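Local structure of sgbp-b (Bacteroides uniformis, 7K44) at residues Pro97-Glu109 against Ala113-Pro125. The protein probably binds xyloglucan at the cell surface as a surface glycan-binding protein of a gut bacterium's xyloglucan utilization locus. Numbering follows the deposited sequence.
Sequences PAGLIDEGSLVVE and ASAFTPFRRTALP
Gly104, Leu106 and Val108 each exchange two backbone hydrogen bonds with Phe119, Thr117 and Ala115, respectively. One more backbone bond, Arg121 N to Asp102 O (3.0 Å), extends the pairing past the strand end. Arg121 also forms a salt bridge. Its NE points almost straight at Asp102 OD1 (3.0 Å, N-H...O 166°), which lies in the guanidinium plane, while the two planar groups are turned 46° apart. Arg121 NH1 bonds Val43 O. Lower in the side chain, Arg121 CG lies against Leu100 CD2 (3.9 Å). The same CG is 3.1 Å from Ile101 O, a buried carbonyl oxygen with no polar partner in the model. An alanine in place of Arg121 would probably leave the Asp102 carboxylate without its cationic mate, Val43 O without the NH1 bond, and a gap beside Leu100. The pairing is an antiparallel beta hairpin, 103-110 with 114-120, the latter an edge strand of a four-stranded sheet in the N-terminal beta-sandwich. Beyond it, the chain runs on as an extended linker toward the next beta-sandwich. On the sandwich interior, Leu100 CD2 meets the Phe119 ring at CZ (3.7 Å). With CG of Phe119 anti to the backbone N (chi1 176°), the ring reaches Leu100 and packs edge-to-face with Phe64. Leu106 and Val108 reach Ile51 of the facing sheet. On the other face, Val107 CG2 touches Phe116 CB (4.0 Å). There, a water joins Glu109 OE1 and Ser114 OG.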
ATOM      1  N   PRO A  97      31.155  16.656  14.907  1.00 24.73           N
ATOM      2  CA  PRO A  97      32.172  16.925  15.931  1.00 27.43           C
ATOM      3  C   PRO A  97      32.358  15.736  16.862  1.00 28.03           C
ATOM      4  O   PRO A  97      31.519  14.835  16.952  1.00 29.85           O
ATOM      5  CB  PRO A  97      31.609  18.134  16.686  1.00 30.28           C
ATOM      6  CG  PRO A  97      30.130  18.082  16.432  1.00 38.08           C
ATOM      7  CD  PRO A  97      29.964  17.506  15.057  1.00 25.48           C
ATOM      8  N   ALA A  98      33.499  15.738  17.553  1.00 31.66           N
ATOM      9  CA  ALA A  98      33.742  14.733  18.575  1.00 33.68           C
ATOM     10  C   ALA A  98      32.815  14.955  19.769  1.00 31.89           C
ATOM     11  O   ALA A  98      32.316  16.060  20.013  1.00 32.32           O
ATOM     12  CB  ALA A  98      35.201  14.771  19.028  1.00 33.48           C
ATOM     13  N   GLY A  99      32.575  13.878  20.511  1.00 33.53           N
ATOM     14  CA  GLY A  99      31.720  13.958  21.681  1.00 33.06           C
ATOM     15  C   GLY A  99      30.271  14.213  21.354  1.00 36.97           C
ATOM     16  O   GLY A  99      29.575  14.898  22.113  1.00 36.57           O
ATOM     17  N   LEU A 100      29.798  13.676  20.233  1.00 32.34           N
ATOM     18  CA  LEU A 100      28.443  13.942  19.779  1.00 33.05           C
ATOM     19  C   LEU A 100      27.413  13.318  20.714  1.00 33.09           C
ATOM     20  O   LEU A 100      27.571  12.185  21.177  1.00 37.51           O
ATOM     21  CB  LEU A 100      28.270  13.377  18.373  1.00 33.45           C
ATOM     22  CG  LEU A 100      26.990  13.759  17.640  1.00 33.31           C
ATOM     23  CD1 LEU A 100      26.796  15.259  17.647  1.00 33.69           C
ATOM     24  CD2 LEU A 100      27.053  13.226  16.222  1.00 34.26           C
ATOM     25  N   ILE A 101      26.344  14.071  20.979  1.00 33.52           N
ATOM     26  CA  ILE A 101      25.248  13.549  21.784  1.00 30.68           C
ATOM     27  C   ILE A 101      24.595  12.362  21.076  1.00 36.44           C
ATOM     28  O   ILE A 101      24.666  12.209  19.850  1.00 32.06           O
ATOM     29  CB  ILE A 101      24.220  14.655  22.060  1.00 37.20           C
ATOM     30  CG1 ILE A 101      23.592  15.126  20.751  1.00 38.31           C
ATOM     31  CG2 ILE A 101      24.870  15.823  22.789  1.00 41.03           C
ATOM     32  CD1 ILE A 101      22.417  16.044  20.935  1.00 40.97           C
ATOM     33  N   ASP A 102      23.942  11.511  21.867  1.00 33.23           N
ATOM     34  CA  ASP A 102      23.257  10.360  21.288  1.00 34.83           C
ATOM     35  C   ASP A 102      21.919  10.749  20.675  1.00 34.85           C
ATOM     36  O   ASP A 102      21.522  10.194  19.642  1.00 32.70           O
ATOM     37  CB  ASP A 102      23.063   9.275  22.344  1.00 42.51           C
ATOM     38  CG  ASP A 102      24.335   8.512  22.623  1.00 50.04           C
ATOM     39  OD1 ASP A 102      25.159   8.369  21.693  1.00 50.74           O
ATOM     40  OD2 ASP A 102      24.507   8.050  23.769  1.00 60.32           O
ATOM     41  N   GLU A 103      21.205  11.681  21.301  1.00 31.01           N
ATOM     42  CA  GLU A 103      19.949  12.173  20.754  1.00 34.14           C
ATOM     43  C   GLU A 103      19.625  13.543  21.325  1.00 37.35           C
ATOM     44  O   GLU A 103      20.016  13.883  22.447  1.00 37.10           O
ATOM     45  CB  GLU A 103      18.772  11.213  20.977  1.00 38.74           C
ATOM     46  CG  GLU A 103      18.751  10.474  22.298  1.00 52.30           C
ATOM     47  CD  GLU A 103      17.614   9.458  22.350  1.00 67.38           C
ATOM     48  OE1 GLU A 103      16.455   9.850  22.091  1.00 62.62           O
ATOM     49  OE2 GLU A 103      17.881   8.270  22.630  1.00 69.72           O
ATOM     50  N   GLY A 104      18.891  14.313  20.534  1.00 28.37           N
ATOM     51  CA  GLY A 104      18.470  15.650  20.882  1.00 30.30           C
ATOM     52  C   GLY A 104      18.000  16.371  19.635  1.00 24.78           C
ATOM     53  O   GLY A 104      17.152  15.860  18.897  1.00 28.35           O
ATOM     54  N   SER A 105      18.554  17.549  19.382  1.00 23.77           N
ATOM     55  CA  SER A 105      18.174  18.335  18.224  1.00 24.88           C
ATOM     56  C   SER A 105      19.425  18.918  17.588  1.00 23.27           C
ATOM     57  O   SER A 105      20.442  19.139  18.254  1.00 25.56           O
ATOM     58  CB  SER A 105      17.184  19.468  18.557  1.00 27.62           C
ATOM     59  OG  SER A 105      16.045  18.990  19.271  1.00 29.44           O
ATOM     60  N   LEU A 106      19.346  19.141  16.278  1.00 25.77           N
ATOM     61  CA  LEU A 106      20.361  19.888  15.543  1.00 24.35           C
ATOM     62  C   LEU A 106      19.778  21.248  15.193  1.00 23.43           C
ATOM     63  O   LEU A 106      18.664  21.325  14.662  1.00 26.34           O
ATOM     64  CB  LEU A 106      20.749  19.132  14.274  1.00 24.37           C
ATOM     65  CG  LEU A 106      21.761  19.773  13.333  1.00 23.46           C
ATOM     66  CD1 LEU A 106      23.039  20.216  14.058  1.00 25.69           C
ATOM     67  CD2 LEU A 106      22.091  18.794  12.222  1.00 26.69           C
ATOM     68  N   VAL A 107      20.516  22.315  15.509  1.00 24.28           N
ATOM     69  CA  VAL A 107      19.999  23.677  15.440  1.00 25.52           C
ATOM     70  C   VAL A 107      20.840  24.519  14.489  1.00 29.40           C
ATOM     71  O   VAL A 107      22.076  24.475  14.528  1.00 27.79           O
ATOM     72  CB  VAL A 107      19.984  24.333  16.837  1.00 25.65           C
ATOM     73  CG1 VAL A 107      19.251  25.653  16.775  1.00 29.95           C
ATOM     74  CG2 VAL A 107      19.355  23.395  17.862  1.00 28.64           C
ATOM     75  N   VAL A 108      20.163  25.315  13.662  1.00 28.95           N
ATOM     76  CA  VAL A 108      20.787  26.382  12.886  1.00 28.44           C
ATOM     77  C   VAL A 108      20.235  27.696  13.421  1.00 33.90           C
ATOM     78  O   VAL A 108      19.048  27.999  13.248  1.00 33.05           O
ATOM     79  CB  VAL A 108      20.504  26.248  11.386  1.00 35.55           C
ATOM     80  CG1 VAL A 108      21.133  27.415  10.625  1.00 30.66           C
ATOM     81  CG2 VAL A 108      21.008  24.917  10.861  1.00 31.58           C
ATOM     82  N   GLU A 109      21.093  28.479  14.065  1.00 32.65           N
ATOM     83  CA  GLU A 109      20.722  29.762  14.648  1.00 32.34           C
ATOM     84  C   GLU A 109      21.172  30.859  13.687  1.00 36.66           C
ATOM     85  O   GLU A 109      22.375  31.046  13.471  1.00 34.80           O
ATOM     86  CB  GLU A 109      21.393  29.903  16.012  1.00 36.25           C
ATOM     87  CG  GLU A 109      21.022  31.148  16.795  1.00 41.91           C
ATOM     88  CD  GLU A 109      21.826  31.280  18.079  1.00 46.61           C
ATOM     89  OE1 GLU A 109      21.751  30.368  18.930  1.00 47.83           O
ATOM     90  OE2 GLU A 109      22.539  32.294  18.235  1.00 56.75           O
ATOM     91  N   ALA A 113      15.925  34.133  12.883  1.00 50.55           N
ATOM     92  CA  ALA A 113      15.374  33.183  13.839  1.00 46.85           C
ATOM     93  C   ALA A 113      16.237  31.926  13.813  1.00 45.02           C
ATOM     94  O   ALA A 113      17.305  31.897  13.193  1.00 46.13           O
ATOM     95  CB  ALA A 113      13.908  32.883  13.514  1.00 46.28           C
ATOM     96  N   SER A 114      15.769  30.882  14.487  1.00 42.33           N
ATOM     97  CA  SER A 114      16.453  29.600  14.517  1.00 39.42           C
ATOM     98  C   SER A 114      15.565  28.536  13.890  1.00 40.65           C
ATOM     99  O   SER A 114      14.335  28.660  13.860  1.00 38.74           O
ATOM    100  CB  SER A 114      16.801  29.185  15.956  1.00 32.63           C
ATOM    101  OG  SER A 114      17.890  29.937  16.457  1.00 38.72           O
ATOM    102  N   ALA A 115      16.206  27.496  13.365  1.00 38.13           N
ATOM    103  CA  ALA A 115      15.525  26.291  12.925  1.00 30.91           C
ATOM    104  C   ALA A 115      16.165  25.102  13.625  1.00 26.45           C
ATOM    105  O   ALA A 115      17.355  25.126  13.947  1.00 30.72           O
ATOM    106  CB  ALA A 115      15.609  26.106  11.400  1.00 35.11           C
ATOM    107  N   PHE A 116      15.370  24.064  13.869  1.00 29.38           N
ATOM    108  CA  PHE A 116      15.914  22.867  14.488  1.00 30.24           C
ATOM    109  C   PHE A 116      15.187  21.634  13.978  1.00 29.33           C
ATOM    110  O   PHE A 116      14.092  21.716  13.413  1.00 32.17           O
ATOM    111  CB  PHE A 116      15.887  22.933  16.020  1.00 28.53           C
ATOM    112  CG  PHE A 116      14.505  22.886  16.617  1.00 34.97           C
ATOM    113  CD1 PHE A 116      13.690  24.004  16.606  1.00 40.48           C
ATOM    114  CD2 PHE A 116      14.037  21.730  17.215  1.00 35.40           C
ATOM    115  CE1 PHE A 116      12.426  23.966  17.172  1.00 38.05           C
ATOM    116  CE2 PHE A 116      12.773  21.684  17.781  1.00 43.23           C
ATOM    117  CZ  PHE A 116      11.969  22.803  17.757  1.00 43.90           C
ATOM    118  N   THR A 117      15.810  20.482  14.193  1.00 28.26           N
ATOM    119  CA  THR A 117      15.269  19.219  13.723  1.00 26.95           C
ATOM    120  C   THR A 117      15.704  18.146  14.705  1.00 29.80           C
ATOM    121  O   THR A 117      16.760  18.284  15.335  1.00 27.98           O
ATOM    122  CB  THR A 117      15.793  18.895  12.307  1.00 30.44           C
ATOM    123  OG1 THR A 117      15.103  17.758  11.775  1.00 35.07           O
ATOM    124  CG2 THR A 117      17.300  18.608  12.313  1.00 27.19           C
ATOM    125  N   PRO A 118      14.914  17.091  14.883  1.00 27.38           N
ATOM    126  CA  PRO A 118      15.358  15.986  15.739  1.00 30.57           C
ATOM    127  C   PRO A 118      16.645  15.378  15.207  1.00 29.51           C
ATOM    128  O   PRO A 118      16.897  15.359  14.002  1.00 30.05           O
ATOM    129  CB  PRO A 118      14.201  14.979  15.651  1.00 31.59           C
ATOM    130  CG  PRO A 118      13.033  15.775  15.219  1.00 35.19           C
ATOM    131  CD  PRO A 118      13.572  16.844  14.322  1.00 34.00           C
ATOM    132  N   PHE A 119      17.482  14.897  16.128  1.00 25.73           N
ATOM    133  CA  PHE A 119      18.715  14.217  15.769  1.00 25.76           C
ATOM    134  C   PHE A 119      18.919  13.004  16.662  1.00 31.73           C
ATOM    135  O   PHE A 119      18.679  13.071  17.874  1.00 30.31           O
ATOM    136  CB  PHE A 119      19.960  15.134  15.904  1.00 26.03           C
ATOM    137  CG  PHE A 119      21.250  14.414  15.621  1.00 26.48           C
ATOM    138  CD1 PHE A 119      21.630  14.144  14.316  1.00 27.12           C
ATOM    139  CD2 PHE A 119      22.035  13.931  16.654  1.00 28.74           C
ATOM    140  CE1 PHE A 119      22.785  13.445  14.051  1.00 29.60           C
ATOM    141  CE2 PHE A 119      23.195  13.229  16.393  1.00 25.39           C
ATOM    142  CZ  PHE A 119      23.574  12.989  15.091  1.00 27.87           C
ATOM    143  N   ARG A 120      19.369  11.903  16.061  1.00 29.19           N
ATOM    144  CA  ARG A 120      19.927  10.784  16.809  1.00 29.45           C
ATOM    145  C   ARG A 120      21.067  10.172  16.006  1.00 32.04           C
ATOM    146  O   ARG A 120      21.079  10.227  14.773  1.00 31.46           O
ATOM    147  CB  ARG A 120      18.874   9.743  17.209  1.00 35.19           C
ATOM    148  CG  ARG A 120      17.941   9.346  16.102  1.00 34.38           C
ATOM    149  CD  ARG A 120      17.014   8.207  16.538  1.00 35.61           C
ATOM    150  NE  ARG A 120      17.749   6.981  16.827  1.00 32.23           N
ATOM    151  CZ  ARG A 120      17.568   6.246  17.920  1.00 35.25           C
ATOM    152  NH1 ARG A 120      16.676   6.612  18.830  1.00 41.57           N
ATOM    153  NH2 ARG A 120      18.277   5.139  18.096  1.00 36.87           N
ATOM    154  N   ARG A 121      22.036   9.600  16.724  1.00 27.74           N
ATOM    155  CA  ARG A 121      23.259   9.108  16.102  1.00 29.37           C
ATOM    156  C   ARG A 121      23.096   7.771  15.407  1.00 32.79           C
ATOM    157  O   ARG A 121      23.914   7.438  14.547  1.00 30.42           O
ATOM    158  CB  ARG A 121      24.364   8.927  17.142  1.00 32.82           C
ATOM    159  CG  ARG A 121      25.110  10.169  17.536  1.00 38.77           C
ATOM    160  CD  ARG A 121      26.400   9.796  18.256  1.00 36.47           C
ATOM    161  NE  ARG A 121      26.317   8.494  18.912  1.00 36.82           N
ATOM    162  CZ  ARG A 121      26.891   7.381  18.458  1.00 45.41           C
ATOM    163  NH1 ARG A 121      27.593   7.402  17.331  1.00 46.38           N
ATOM    164  NH2 ARG A 121      26.753   6.242  19.123  1.00 48.39           N
ATOM    165  N   THR A 122      22.093   6.983  15.774  1.00 32.61           N
ATOM    166  CA  THR A 122      21.937   5.645  15.231  1.00 36.90           C
ATOM    167  C   THR A 122      20.594   5.528  14.529  1.00 30.01           C
ATOM    168  O   THR A 122      19.633   6.226  14.870  1.00 28.99           O
ATOM    169  CB  THR A 122      22.025   4.594  16.342  1.00 34.45           C
ATOM    170  OG1 THR A 122      21.096   4.930  17.378  1.00 31.92           O
ATOM    171  CG2 THR A 122      23.434   4.565  16.923  1.00 36.29           C
ATOM    172  N   ALA A 123      20.549   4.644  13.537  1.00 32.85           N
ATOM    173  CA  ALA A 123      19.332   4.423  12.768  1.00 32.41           C
ATOM    174  C   ALA A 123      18.309   3.645  13.589  1.00 31.08           C
ATOM    175  O   ALA A 123      18.656   2.744  14.355  1.00 36.73           O
ATOM    176  CB  ALA A 123      19.662   3.639  11.503  1.00 29.89           C
ATOM    177  N   LEU A 124      17.045   4.028  13.451  1.00 28.67           N
ATOM    178  CA  LEU A 124      15.942   3.215  13.946  1.00 25.16           C
ATOM    179  C   LEU A 124      15.625   2.124  12.926  1.00 27.27           C
ATOM    180  O   LEU A 124      15.901   2.281  11.732  1.00 28.74           O
ATOM    181  CB  LEU A 124      14.709   4.088  14.135  1.00 29.18           C
ATOM    182  CG  LEU A 124      14.812   5.149  15.235  1.00 29.20           C
ATOM    183  CD1 LEU A 124      13.677   6.152  15.129  1.00 32.53           C
ATOM    184  CD2 LEU A 124      14.829   4.502  16.597  1.00 28.63           C
ATOM    185  N   PRO A 125      15.055   1.001  13.370  1.00 25.67           N
ATOM    186  CA  PRO A 125      14.640  -0.024  12.419  1.00 27.08           C
ATOM    187  C   PRO A 125      13.500   0.494  11.555  1.00 26.20           C
ATOM    188  O   PRO A 125      12.742   1.383  11.977  1.00 26.91           O
ATOM    189  CB  PRO A 125      14.166  -1.176  13.323  1.00 29.04           C
ATOM    190  CG  PRO A 125      13.731  -0.506  14.572  1.00 32.32           C
ATOM    191  CD  PRO A 125      14.695   0.642  14.755  1.00 26.02           C
TER
HETATM  192  O   HOH W   1      21.383   7.042  19.365  1.00 42.87           O
HETATM  193  O   HOH W   2      19.311  28.864  19.043  1.00 41.89           O